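Local coordinates for PrgX (Enterococcus faecalis, PDB 2AWI), which acts as the receptor for the peptide sex pheromone cCF10 in the regulation of conjugation and probably binds DNA as a repressor, at residues A[128-133]-A[161-166]; A[200-205]-A[244-249]. The protein carries 1 engineered substitution. One frame throughout, in Å; residues are numbered along the deposited sequence.

In the fold
PrgX begins with a helix-turn-helix region, and both contacts lie further on, in the C-terminal TPR region, an all-helical array. Contact 1 comes first: residue range 128-133, in the first turns of helix 128-142, meets 161-166, a loop that runs into the start of helix 165-172. It closes a loop of 27 residues, mostly helix. Contact 2 then closes a second loop, of 38 residues, between the end of helix 184-203 and the end of helix 230-248. The two loops follow in series and neither nest nor cross. Their centres lie about 26 Å apart, yet Y165 of contact 1 packs on I200 and S201 of contact 2.

Contact 1. Residues A[128-133]-A[161-166]; sequences PTFNKT and NVLPYE
F130 holds CG anti to its backbone N (chi1 -178°), and this sends the ring from the start of helix 128-142 toward V162 and L163. V162 sets CG1 anti to the carbonyl carbon (chi1 -59°). Its other methyl, CG2, lies between the backbone N and the carbonyl carbon and is the branch that reaches the ring. The distal end of the F130 ring does the touching. CZ lies 3.5 Å from L163 CD1, and CE2 of the same ring is 3.6 Å from that methyl. The L163 side chain therefore bears on the CE2-CZ side of the ring, at an oblique slant. V162 meets the same end of the ring twice. Its CG2 is 3.9 Å from F130 CZ, and its backbone O is 3.6 Å from F130 CE2. That carbonyl also comes in obliquely and makes a van der Waals contact with the ring. The backbones stay well apart, with 10.0 Å between the CA atoms of F130 and V162. The F130 side chain spans about half of this gap, and V162 and L163 meet it from the other side.

Helix 107-122 packs on the same region. F130 rests on Y113 and I117 of that helix, and V162 packs on I117 and H121. L163 also packs on I134 and L138, further along helix 128-142. The contact thus joins the start of helix 128-142 to the loop before helix 165-172 within the helical TPR region. F130 and V162 are buried, whereas L163 is partly exposed. The interface between the segments is small, 112 Å² in all, and rests on one aromatic ring. With two aliphatic side chains and a carbonyl O against that ring, the chemistry is dispersion and burial of apolar surface, without a directional polar bond between the segments.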
loop_
_atom_site.group_PDB
_atom_site.type_symbol
_atom_site.label_atom_id
_atom_site.label_comp_id
_atom_site.label_asym_id
_atom_site.label_seq_id
_atom_site.Cartn_x
_atom_site.Cartn_y
_atom_site.Cartn_z
ATOM N N PRO A 128 27.011 16.837 40.500
ATOM C CA PRO A 128 26.532 16.370 41.805
ATOM C C PRO A 128 25.551 17.319 42.485
ATOM O O PRO A 128 24.630 16.872 43.168
ATOM C CB PRO A 128 27.824 16.194 42.600
ATOM C CG PRO A 128 28.705 17.266 42.031
ATOM C CD PRO A 128 28.460 17.111 40.549
ATOM N N THR A 129 25.746 18.620 42.296
ATOM C CA THR A 129 24.865 19.610 42.904
ATOM C C THR A 129 23.426 19.411 42.454
ATOM O O THR A 129 22.491 19.696 43.201
ATOM C CB THR A 129 25.293 21.059 42.555
ATOM O OG1 THR A 129 25.340 21.220 41.131
ATOM C CG2 THR A 129 26.656 21.371 43.146
ATOM N N PHE A 130 23.248 18.914 41.235
ATOM C CA PHE A 130 21.910 18.689 40.694
ATOM C C PHE A 130 21.056 17.834 41.621
ATOM O O PHE A 130 20.085 18.321 42.196
ATOM C CB PHE A 130 21.990 18.026 39.317
ATOM C CG PHE A 130 20.653 17.797 38.677
ATOM C CD1 PHE A 130 19.814 18.874 38.384
ATOM C CD2 PHE A 130 20.223 16.507 38.375
ATOM C CE1 PHE A 130 18.560 18.673 37.799
ATOM C CE2 PHE A 130 18.970 16.286 37.790
ATOM C CZ PHE A 130 18.135 17.375 37.502
ATOM N N ASN A 131 21.418 16.561 41.759
ATOM C CA ASN A 131 20.675 15.644 42.616
ATOM C C ASN A 131 20.556 16.148 44.049
ATOM O O ASN A 131 19.583 15.848 44.743
ATOM C CB ASN A 131 21.337 14.264 42.625
ATOM C CG ASN A 131 21.016 13.454 41.386
ATOM O OD1 ASN A 131 21.366 12.275 41.296
ATOM N ND2 ASN A 131 20.346 14.078 40.421
ATOM N N LYS A 132 21.545 16.915 44.490
ATOM C CA LYS A 132 21.538 17.447 45.845
ATOM C C LYS A 132 20.557 18.601 46.062
ATOM O O LYS A 132 20.190 18.892 47.201
ATOM C CB LYS A 132 22.947 17.909 46.243
ATOM C CG LYS A 132 23.821 16.862 46.948
ATOM C CD LYS A 132 24.217 15.690 46.049
ATOM C CE LYS A 132 23.167 14.586 46.052
ATOM N NZ LYS A 132 23.020 13.956 47.396
ATOM N N THR A 133 20.119 19.252 44.988
ATOM C CA THR A 133 19.211 20.383 45.146
ATOM C C THR A 133 17.927 20.362 44.321
ATOM O O THR A 133 17.009 21.143 44.588
ATOM C CB THR A 133 19.931 21.713 44.824
ATOM O OG1 THR A 133 20.195 21.783 43.417
ATOM C CG2 THR A 133 21.251 21.809 45.585
ATOM N N ASN A 161 13.400 15.782 30.513
ATOM C CA ASN A 161 14.634 15.482 29.805
ATOM C C ASN A 161 15.807 15.092 30.706
ATOM O O ASN A 161 16.757 14.455 30.253
ATOM C CB ASN A 161 15.028 16.691 28.957
ATOM C CG ASN A 161 15.955 16.329 27.820
ATOM O OD1 ASN A 161 15.551 15.665 26.865
ATOM N ND2 ASN A 161 17.211 16.755 27.918
ATOM N N VAL A 162 15.751 15.468 31.979
ATOM C CA VAL A 162 16.843 15.154 32.891
ATOM C C VAL A 162 16.369 14.579 34.224
ATOM O O VAL A 162 17.092 14.622 35.222
ATOM C CB VAL A 162 17.693 16.417 33.179
ATOM C CG1 VAL A 162 18.264 16.971 31.888
ATOM C CG2 VAL A 162 16.839 17.468 33.873
ATOM N N LEU A 163 15.164 14.026 34.242
ATOM C CA LEU A 163 14.620 13.481 35.477
ATOM C C LEU A 163 13.703 12.294 35.197
ATOM O O LEU A 163 13.025 12.253 34.172
ATOM C CB LEU A 163 13.831 14.577 36.203
ATOM C CG LEU A 163 14.097 14.879 37.679
ATOM C CD1 LEU A 163 15.590 15.067 37.914
ATOM C CD2 LEU A 163 13.326 16.132 38.077
ATOM N N PRO A 164 13.686 11.301 36.100
ATOM C CA PRO A 164 12.811 10.146 35.873
ATOM C C PRO A 164 11.388 10.673 35.742
ATOM O O PRO A 164 11.006 11.611 36.439
ATOM C CB PRO A 164 13.011 9.312 37.135
ATOM C CG PRO A 164 14.444 9.609 37.500
ATOM C CD PRO A 164 14.526 11.106 37.296
ATOM N N TYR A 165 10.607 10.080 34.851
ATOM C CA TYR A 165 9.235 10.527 34.633
ATOM C C TYR A 165 8.426 10.809 35.902
ATOM O O TYR A 165 7.771 11.847 36.009
ATOM C CB TYR A 165 8.484 9.506 33.778
ATOM C CG TYR A 165 7.051 9.900 33.511
ATOM C CD1 TYR A 165 6.747 10.955 32.644
ATOM C CD2 TYR A 165 5.999 9.248 34.153
ATOM C CE1 TYR A 165 5.430 11.348 32.427
ATOM C CE2 TYR A 165 4.680 9.633 33.943
ATOM C CZ TYR A 165 4.402 10.685 33.081
ATOM O OH TYR A 165 3.102 11.079 32.881
ATOM N N GLU A 166 8.477 9.894 36.864
ATOM C CA GLU A 166 7.706 10.041 38.096
ATOM C C GLU A 166 7.966 11.294 38.936
ATOM O O GLU A 166 7.065 11.772 39.622
ATOM C CB GLU A 166 7.877 8.799 38.970
ATOM C CG GLU A 166 6.775 8.638 40.006
ATOM C CD GLU A 166 5.394 8.482 39.375
ATOM O OE1 GLU A 166 4.396 8.447 40.129
ATOM O OE2 GLU A 166 5.307 8.391 38.128
#

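Contact 2. Residues A[200-205]-A[244-249]; sequences ISIMNR and QFLTDK
R205 and I202, at the Schellman motif that ends helix 184-203, meet L246 near the end of helix 230-248 in the TPR region. R205, with positive phi, is the C-prime residue of the motif, and R205 N bonds to I202 O at 3.1 Å. The outer bond of the motif runs from N206 N to S201 O. At its CB the R205 side chain points neither toward nor away from 244-249, and its guanidinium end makes the contact.

The apolar part is light between the segments. I202 CG2 faces L246 CD1 at 4.3 Å. Both side chains also pack on I283 of helix 270-286, which lies against this pair, and I202 reaches A210 of helix 207-220 as well.

The polar part belongs to R205. Its chain runs extended from CG to NE, with CG turned away from its own N (chi1 -157°), and the guanidinium spans to helix 230-248. R205 NH2 gives a weak hydrogen bond to L246 O, 3.1 Å long and bent to 126° at the hydrogen. L246 CB sits over one face of the guanidinium, offset toward its rim, while K249 CE comes to the edge near its plane.

The salt bridges go to E287, outside the two segments. R205 NE pairs with E287 OE2, and K249 NZ with E287 OE1. One carboxylate thus bridges the two cations and probably stabilises both. K249 also makes backbone hydrogen bonds to the second subunit, so this region lies at a subunit interface. R205 NH2 and K249 NZ stand 4.8 Å apart.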
loop_
_atom_site.group_PDB
_atom_site.type_symbol
_atom_site.label_atom_id
_atom_site.label_comp_id
_atom_site.label_asym_id
_atom_site.label_seq_id
_atom_site.Cartn_x
_atom_site.Cartn_y
_atom_site.Cartn_z
ATOM N N ILE A 200 7.203 9.473 26.225
ATOM C CA ILE A 200 7.757 8.742 27.350
ATOM C C ILE A 200 6.744 7.730 27.899
ATOM O O ILE A 200 7.092 6.590 28.207
ATOM C CB ILE A 200 8.174 9.727 28.460
ATOM C CG1 ILE A 200 9.352 10.578 27.964
ATOM C CG2 ILE A 200 8.526 8.971 29.729
ATOM C CD1 ILE A 200 9.731 11.756 28.877
ATOM N N SER A 201 5.486 8.136 27.990
ATOM C CA SER A 201 4.445 7.261 28.511
ATOM C C SER A 201 4.236 6.000 27.691
ATOM O O SER A 201 4.004 4.926 28.251
ATOM C CB SER A 201 3.133 8.028 28.619
ATOM O OG SER A 201 3.285 9.093 29.536
ATOM N N ILE A 202 4.297 6.140 26.367
ATOM C CA ILE A 202 4.120 5.010 25.465
ATOM C C ILE A 202 5.331 4.087 25.562
ATOM O O ILE A 202 5.202 2.867 25.500
ATOM C CB ILE A 202 3.960 5.482 23.992
ATOM C CG1 ILE A 202 2.590 6.123 23.795
ATOM C CG2 ILE A 202 4.108 4.310 23.035
ATOM C CD1 ILE A 202 1.437 5.173 24.020
HETATM N N MSE A 203 6.507 4.682 25.724
HETATM C CA MSE A 203 7.745 3.917 25.817
HETATM C C MSE A 203 7.811 3.062 27.094
HETATM O O MSE A 203 8.512 2.053 27.130
HETATM C CB MSE A 203 8.941 4.870 25.753
HETATM C CG MSE A 203 10.203 4.252 25.176
HETATM SE SE MSE A 203 9.990 3.723 23.318
HETATM C CE MSE A 203 9.971 1.799 23.570
ATOM N N ASN A 204 7.085 3.470 28.134
ATOM C CA ASN A 204 7.056 2.733 29.394
ATOM C C ASN A 204 5.762 1.945 29.486
ATOM O O ASN A 204 5.355 1.522 30.567
ATOM C CB ASN A 204 7.131 3.683 30.592
ATOM C CG ASN A 204 8.396 4.501 30.614
ATOM O OD1 ASN A 204 9.439 4.065 30.125
ATOM N ND2 ASN A 204 8.319 5.691 31.205
ATOM N N ARG A 205 5.115 1.765 28.346
ATOM C CA ARG A 205 3.855 1.039 28.261
ATOM C C ARG A 205 2.857 1.451 29.342
ATOM O O ARG A 205 1.961 0.686 29.700
ATOM C CB ARG A 205 4.106 -0.470 28.315
ATOM C CG ARG A 205 2.991 -1.292 27.691
ATOM C CD ARG A 205 3.398 -2.733 27.483
ATOM N NE ARG A 205 2.606 -3.372 26.434
ATOM C CZ ARG A 205 1.298 -3.599 26.504
ATOM N NH1 ARG A 205 0.618 -3.242 27.579
ATOM N NH2 ARG A 205 0.668 -4.185 25.493
ATOM N N GLN A 244 -3.566 2.516 20.848
ATOM C CA GLN A 244 -4.664 1.629 20.473
ATOM C C GLN A 244 -4.183 0.209 20.195
ATOM O O GLN A 244 -4.896 -0.755 20.458
ATOM C CB GLN A 244 -5.384 2.174 19.236
ATOM C CG GLN A 244 -5.984 3.560 19.425
ATOM C CD GLN A 244 -6.593 4.124 18.147
ATOM O OE1 GLN A 244 -7.105 5.246 18.133
ATOM N NE2 GLN A 244 -6.538 3.350 17.068
ATOM N N PHE A 245 -2.977 0.085 19.653
ATOM C CA PHE A 245 -2.415 -1.220 19.354
ATOM C C PHE A 245 -2.047 -1.903 20.667
ATOM O O PHE A 245 -2.351 -3.084 20.884
ATOM C CB PHE A 245 -1.163 -1.073 18.485
ATOM C CG PHE A 245 -0.535 -2.385 18.092
ATOM C CD1 PHE A 245 -1.185 -3.254 17.217
ATOM C CD2 PHE A 245 0.707 -2.750 18.600
ATOM C CE1 PHE A 245 -0.606 -4.470 16.851
ATOM C CE2 PHE A 245 1.298 -3.962 18.243
ATOM C CZ PHE A 245 0.640 -4.826 17.365
ATOM N N LEU A 246 -1.392 -1.151 21.543
ATOM C CA LEU A 246 -0.973 -1.677 22.829
ATOM C C LEU A 246 -2.158 -2.127 23.679
ATOM O O LEU A 246 -2.034 -3.053 24.476
ATOM C CB LEU A 246 -0.168 -0.621 23.593
ATOM C CG LEU A 246 1.149 -0.149 22.977
ATOM C CD1 LEU A 246 1.843 0.779 23.960
ATOM C CD2 LEU A 246 2.038 -1.346 22.650
ATOM N N THR A 247 -3.302 -1.475 23.499
ATOM C CA THR A 247 -4.502 -1.798 24.268
ATOM C C THR A 247 -5.223 -3.042 23.763
ATOM O O THR A 247 -5.597 -3.911 24.551
ATOM C CB THR A 247 -5.496 -0.625 24.258
ATOM O OG1 THR A 247 -4.891 0.521 24.875
ATOM C CG2 THR A 247 -6.771 -0.998 25.015
ATOM N N ASP A 248 -5.422 -3.117 22.451
ATOM C CA ASP A 248 -6.098 -4.252 21.839
ATOM C C ASP A 248 -5.491 -4.592 20.484
ATOM O O ASP A 248 -6.126 -4.390 19.453
ATOM C CB ASP A 248 -7.592 -3.954 21.677
ATOM C CG ASP A 248 -7.865 -2.504 21.325
ATOM O OD1 ASP A 248 -7.632 -1.632 22.187
ATOM O OD2 ASP A 248 -8.314 -2.229 20.193
ATOM N N LYS A 249 -4.268 -5.120 20.501
ATOM C CA LYS A 249 -3.534 -5.490 19.290
ATOM C C LYS A 249 -4.341 -5.377 18.003
ATOM O O LYS A 249 -4.720 -6.372 17.386
ATOM C CB LYS A 249 -2.951 -6.899 19.432
ATOM C CG LYS A 249 -1.954 -7.023 20.577
ATOM C CD LYS A 249 -0.932 -5.887 20.529
ATOM C CE LYS A 249 0.034 -5.923 21.706
ATOM N NZ LYS A 249 0.982 -7.073 21.621
#